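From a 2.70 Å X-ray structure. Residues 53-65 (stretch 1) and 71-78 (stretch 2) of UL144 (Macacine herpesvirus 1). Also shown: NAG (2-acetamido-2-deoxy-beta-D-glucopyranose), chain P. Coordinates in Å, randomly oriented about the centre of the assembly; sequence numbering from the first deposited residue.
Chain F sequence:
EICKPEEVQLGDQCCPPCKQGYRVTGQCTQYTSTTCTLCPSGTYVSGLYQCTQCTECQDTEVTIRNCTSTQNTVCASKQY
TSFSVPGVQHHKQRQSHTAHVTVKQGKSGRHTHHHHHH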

# COMPACT_ATOMS: atom_id res chain seq x y z
N GLN F 53 7.80 21.98 -3.16
CA GLN F 53 7.85 22.90 -1.99
C GLN F 53 6.53 23.69 -1.93
O GLN F 53 6.09 24.20 -2.99
CB GLN F 53 9.06 23.83 -2.11
CG GLN F 53 9.54 24.44 -0.79
CD GLN F 53 10.21 23.45 0.14
OE1 GLN F 53 10.03 23.52 1.35
NE2 GLN F 53 10.96 22.51 -0.41
N CYS F 54 5.91 23.75 -0.74
CA CYS F 54 4.65 24.50 -0.49
C CYS F 54 4.89 26.00 -0.65
O CYS F 54 5.78 26.54 0.06
CB CYS F 54 4.08 24.19 0.89
SG CYS F 54 3.53 22.47 1.11
N THR F 55 4.17 26.65 -1.57
CA THR F 55 4.28 28.10 -1.85
C THR F 55 3.79 28.88 -0.62
O THR F 55 2.87 28.39 0.05
CB THR F 55 3.55 28.50 -3.14
OG1 THR F 55 2.15 28.26 -2.96
CG2 THR F 55 4.07 27.78 -4.36
N GLU F 56 4.39 30.04 -0.35
CA GLU F 56 4.02 30.94 0.77
C GLU F 56 3.18 32.11 0.22
O GLU F 56 3.69 32.84 -0.65
CB GLU F 56 5.27 31.47 1.47
CG GLU F 56 6.29 30.40 1.86
CD GLU F 56 6.53 30.19 3.35
OE1 GLU F 56 7.47 29.45 3.68
OE2 GLU F 56 5.79 30.78 4.17
N CYS F 57 1.94 32.28 0.71
CA CYS F 57 1.09 33.47 0.44
C CYS F 57 1.73 34.69 1.11
O CYS F 57 1.87 34.68 2.34
CB CYS F 57 -0.34 33.30 0.95
SG CYS F 57 -1.21 31.81 0.38
N GLN F 58 2.12 35.69 0.31
CA GLN F 58 2.89 36.89 0.76
C GLN F 58 2.01 37.77 1.66
O GLN F 58 0.82 37.44 1.84
CB GLN F 58 3.39 37.64 -0.47
CG GLN F 58 2.28 38.20 -1.34
CD GLN F 58 2.60 38.13 -2.82
OE1 GLN F 58 3.08 37.11 -3.31
NE2 GLN F 58 2.31 39.20 -3.53
N ASP F 59 2.59 38.86 2.19
CA ASP F 59 1.94 39.83 3.11
C ASP F 59 0.71 40.47 2.45
O ASP F 59 -0.25 40.78 3.20
CB ASP F 59 2.93 40.87 3.63
CG ASP F 59 3.86 41.46 2.58
OD1 ASP F 59 3.67 41.14 1.38
OD2 ASP F 59 4.77 42.21 2.96
N THR F 60 0.72 40.68 1.13
CA THR F 60 -0.39 41.29 0.34
C THR F 60 -1.39 40.22 -0.12
O THR F 60 -2.01 40.39 -1.19
CB THR F 60 0.14 42.12 -0.83
OG1 THR F 60 -0.96 42.75 -1.49
CG2 THR F 60 0.92 41.32 -1.85
N GLU F 61 -1.58 39.16 0.69
CA GLU F 61 -2.46 37.99 0.39
C GLU F 61 -2.90 37.34 1.72
O GLU F 61 -2.23 37.57 2.76
CB GLU F 61 -1.72 36.97 -0.47
CG GLU F 61 -1.64 37.33 -1.95
CD GLU F 61 -0.81 36.37 -2.79
OE1 GLU F 61 -1.08 36.26 -4.00
OE2 GLU F 61 0.12 35.74 -2.24
N VAL F 62 -3.99 36.56 1.67
CA VAL F 62 -4.46 35.70 2.80
C VAL F 62 -4.47 34.25 2.31
O VAL F 62 -4.76 34.04 1.11
CB VAL F 62 -5.85 36.13 3.31
CG1 VAL F 62 -6.31 35.27 4.48
CG2 VAL F 62 -5.89 37.60 3.69
N THR F 63 -4.16 33.29 3.19
CA THR F 63 -4.23 31.83 2.91
C THR F 63 -5.69 31.39 2.99
O THR F 63 -6.29 31.48 4.09
CB THR F 63 -3.35 31.02 3.87
OG1 THR F 63 -3.93 31.13 5.17
CG2 THR F 63 -1.90 31.47 3.91
N ILE F 64 -6.26 30.94 1.86
CA ILE F 64 -7.66 30.43 1.76
C ILE F 64 -7.67 28.97 2.25
O ILE F 64 -8.57 28.63 3.04
CB ILE F 64 -8.18 30.57 0.31
CG1 ILE F 64 -8.24 32.04 -0.13
CG2 ILE F 64 -9.52 29.87 0.14
CD1 ILE F 64 -9.24 32.88 0.64
N ARG F 65 -6.72 28.16 1.78
CA ARG F 65 -6.50 26.75 2.21
C ARG F 65 -5.01 26.53 2.47
O ARG F 65 -4.20 26.92 1.60
CB ARG F 65 -7.03 25.78 1.15
CG ARG F 65 -6.74 24.32 1.45
CD ARG F 65 -7.76 23.33 0.92
NE ARG F 65 -8.10 23.44 -0.50
CZ ARG F 65 -7.28 23.13 -1.51
NH1 ARG F 65 -6.05 22.71 -1.29
NH2 ARG F 65 -7.71 23.27 -2.76
N GLN F 71 -2.03 18.70 -1.85
CA GLN F 71 -2.38 19.95 -2.58
C GLN F 71 -1.57 21.14 -2.03
O GLN F 71 -1.28 21.16 -0.81
CB GLN F 71 -3.88 20.23 -2.56
CG GLN F 71 -4.64 19.62 -1.39
CD GLN F 71 -6.14 19.62 -1.57
OE1 GLN F 71 -6.66 19.70 -2.68
NE2 GLN F 71 -6.85 19.54 -0.45
N ASN F 72 -1.24 22.09 -2.92
CA ASN F 72 -0.48 23.34 -2.63
C ASN F 72 -1.37 24.28 -1.81
O ASN F 72 -2.60 24.04 -1.77
CB ASN F 72 -0.03 24.01 -3.94
CG ASN F 72 1.04 25.07 -3.74
OD1 ASN F 72 1.60 25.20 -2.66
ND2 ASN F 72 1.31 25.83 -4.79
N THR F 73 -0.79 25.31 -1.19
CA THR F 73 -1.53 26.43 -0.53
C THR F 73 -2.39 27.14 -1.58
O THR F 73 -2.01 27.13 -2.76
CB THR F 73 -0.60 27.45 0.15
OG1 THR F 73 0.25 28.01 -0.85
CG2 THR F 73 0.27 26.86 1.24
N VAL F 74 -3.52 27.71 -1.16
CA VAL F 74 -4.38 28.58 -2.00
C VAL F 74 -4.31 29.99 -1.42
O VAL F 74 -4.52 30.12 -0.20
CB VAL F 74 -5.84 28.07 -2.08
CG1 VAL F 74 -6.68 28.91 -3.03
CG2 VAL F 74 -5.90 26.60 -2.46
N CYS F 75 -3.99 30.98 -2.26
CA CYS F 75 -3.85 32.41 -1.89
C CYS F 75 -4.89 33.25 -2.64
O CYS F 75 -5.23 32.89 -3.79
CB CYS F 75 -2.46 32.94 -2.20
SG CYS F 75 -1.13 31.83 -1.66
N ALA F 76 -5.39 34.31 -2.00
CA ALA F 76 -6.23 35.37 -2.61
C ALA F 76 -5.88 36.72 -1.97
O ALA F 76 -5.36 36.73 -0.83
CB ALA F 76 -7.69 35.03 -2.42
N SER F 77 -6.15 37.81 -2.69
CA SER F 77 -5.98 39.22 -2.23
C SER F 77 -7.00 39.53 -1.13
O SER F 77 -8.13 38.99 -1.19
CB SER F 77 -6.10 40.18 -3.39
OG SER F 77 -5.36 39.72 -4.51
N LYS F 78 -6.63 40.38 -0.16
CA LYS F 78 -7.51 40.84 0.95
C LYS F 78 -8.34 42.04 0.48
O LYS F 78 -9.54 41.95 0.22
CB LYS F 78 -6.70 41.19 2.20
CG LYS F 78 -5.53 42.14 1.98
CD LYS F 78 -4.18 41.45 1.83
CE LYS F 78 -3.39 41.36 3.12
NZ LYS F 78 -4.18 40.76 4.22
C1 NAG P . -2.86 27.68 8.43
C2 NAG P . -4.16 28.37 8.86
C3 NAG P . -3.78 29.62 9.65
C4 NAG P . -2.91 29.23 10.86
C5 NAG P . -1.69 28.41 10.41
C6 NAG P . -0.90 27.89 11.61
C7 NAG P . -6.07 27.93 7.32
C8 NAG P . -6.95 28.50 6.24
N2 NAG P . -5.06 28.71 7.76
O3 NAG P . -4.97 30.31 10.07
O4 NAG P . -2.52 30.42 11.56
O5 NAG P . -2.12 27.30 9.60
O6 NAG P . 0.31 27.26 11.17
O7 NAG P . -6.30 26.82 7.78

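The two stretches associate through a short antiparallel ladder, a disulfide and a polar cluster, together burying 928 Å² of surface. In the ladder, Val62 and Ala76 form a hydrogen-bonded pair, with Val62 N to Ala76 O at 2.9 Å and Ala76 N to Val62 O at 3.2 Å. Thr63 and Cys75 follow as a non-hydrogen-bonded pair. The register then slips by one residue in a beta bulge: Ile64 N donates to Val74 O (2.8 Å), and Val74 N donates to Arg65 O (3.0 Å), so that Val74 serves two successive residues. Ile64, with phi/psi of -80/-47°, departs from extended geometry at this point. Its side chain points toward the second stretch, and its m,m rotamer sets CG1 3.8 Å from Ala76 CB, while Ile64 CB lies 4.0 Å from Val74 CG1.

Arg65 is the residue of the first stretch most extensively covered by the second. Its chi1 and chi2 are t, but chi3 is p (52°) and chi4 is 70°, and this bend brings the guanidinium between two side chains. Gln71 CD lies over one face, 3.1 Å from Arg65 NH1, and Val74 CG2 over the opposite face, 3.8 Å from Arg65 NH2. The contact with Gln71 is one of packing: Arg65 NH1 is 3.4 Å from Gln71 OE1, but the angle is too poor for a hydrogen bond.

On the other side of the ladder from Val62 and Ala76, the CB of Cys75 points toward the loop that carries Cys57. Both cysteines adopt m rotamers, and their SG atoms join at 2.0 Å with chi3 of -82°, near the preferred right angle for a disulfide. The link fastens the loop preceding Val62 to the strand. In the same loop, a type I turn from Gln58 to Glu61 is braced by Gln58 N donating to Glu61 OE2 (3.2 Å), a bond reached with Glu61 chi1 m and chi2 t.

Farther along, Asn72 uses its t rotamer to bring its amide close to Thr55. Asn72 OD1 accepts from Thr55 N and from Thr55 OG1, both at 3.1 Å, and also takes a weak bond from Thr73 N (2.8 Å). Thr73, in the p rotamer, donates from OG1 to Thr55 O (2.8 Å). Thr55 thus meets the second stretch through both backbone and hydroxyl, its own p rotamer placing OG1 within reach of Asn72.

At the far end, Lys78 bends back through off-rotamer chi2 and chi3 angles, bringing CE 3.2 Å from Asp59 O and NZ 3.6 Å from Val62 CG2.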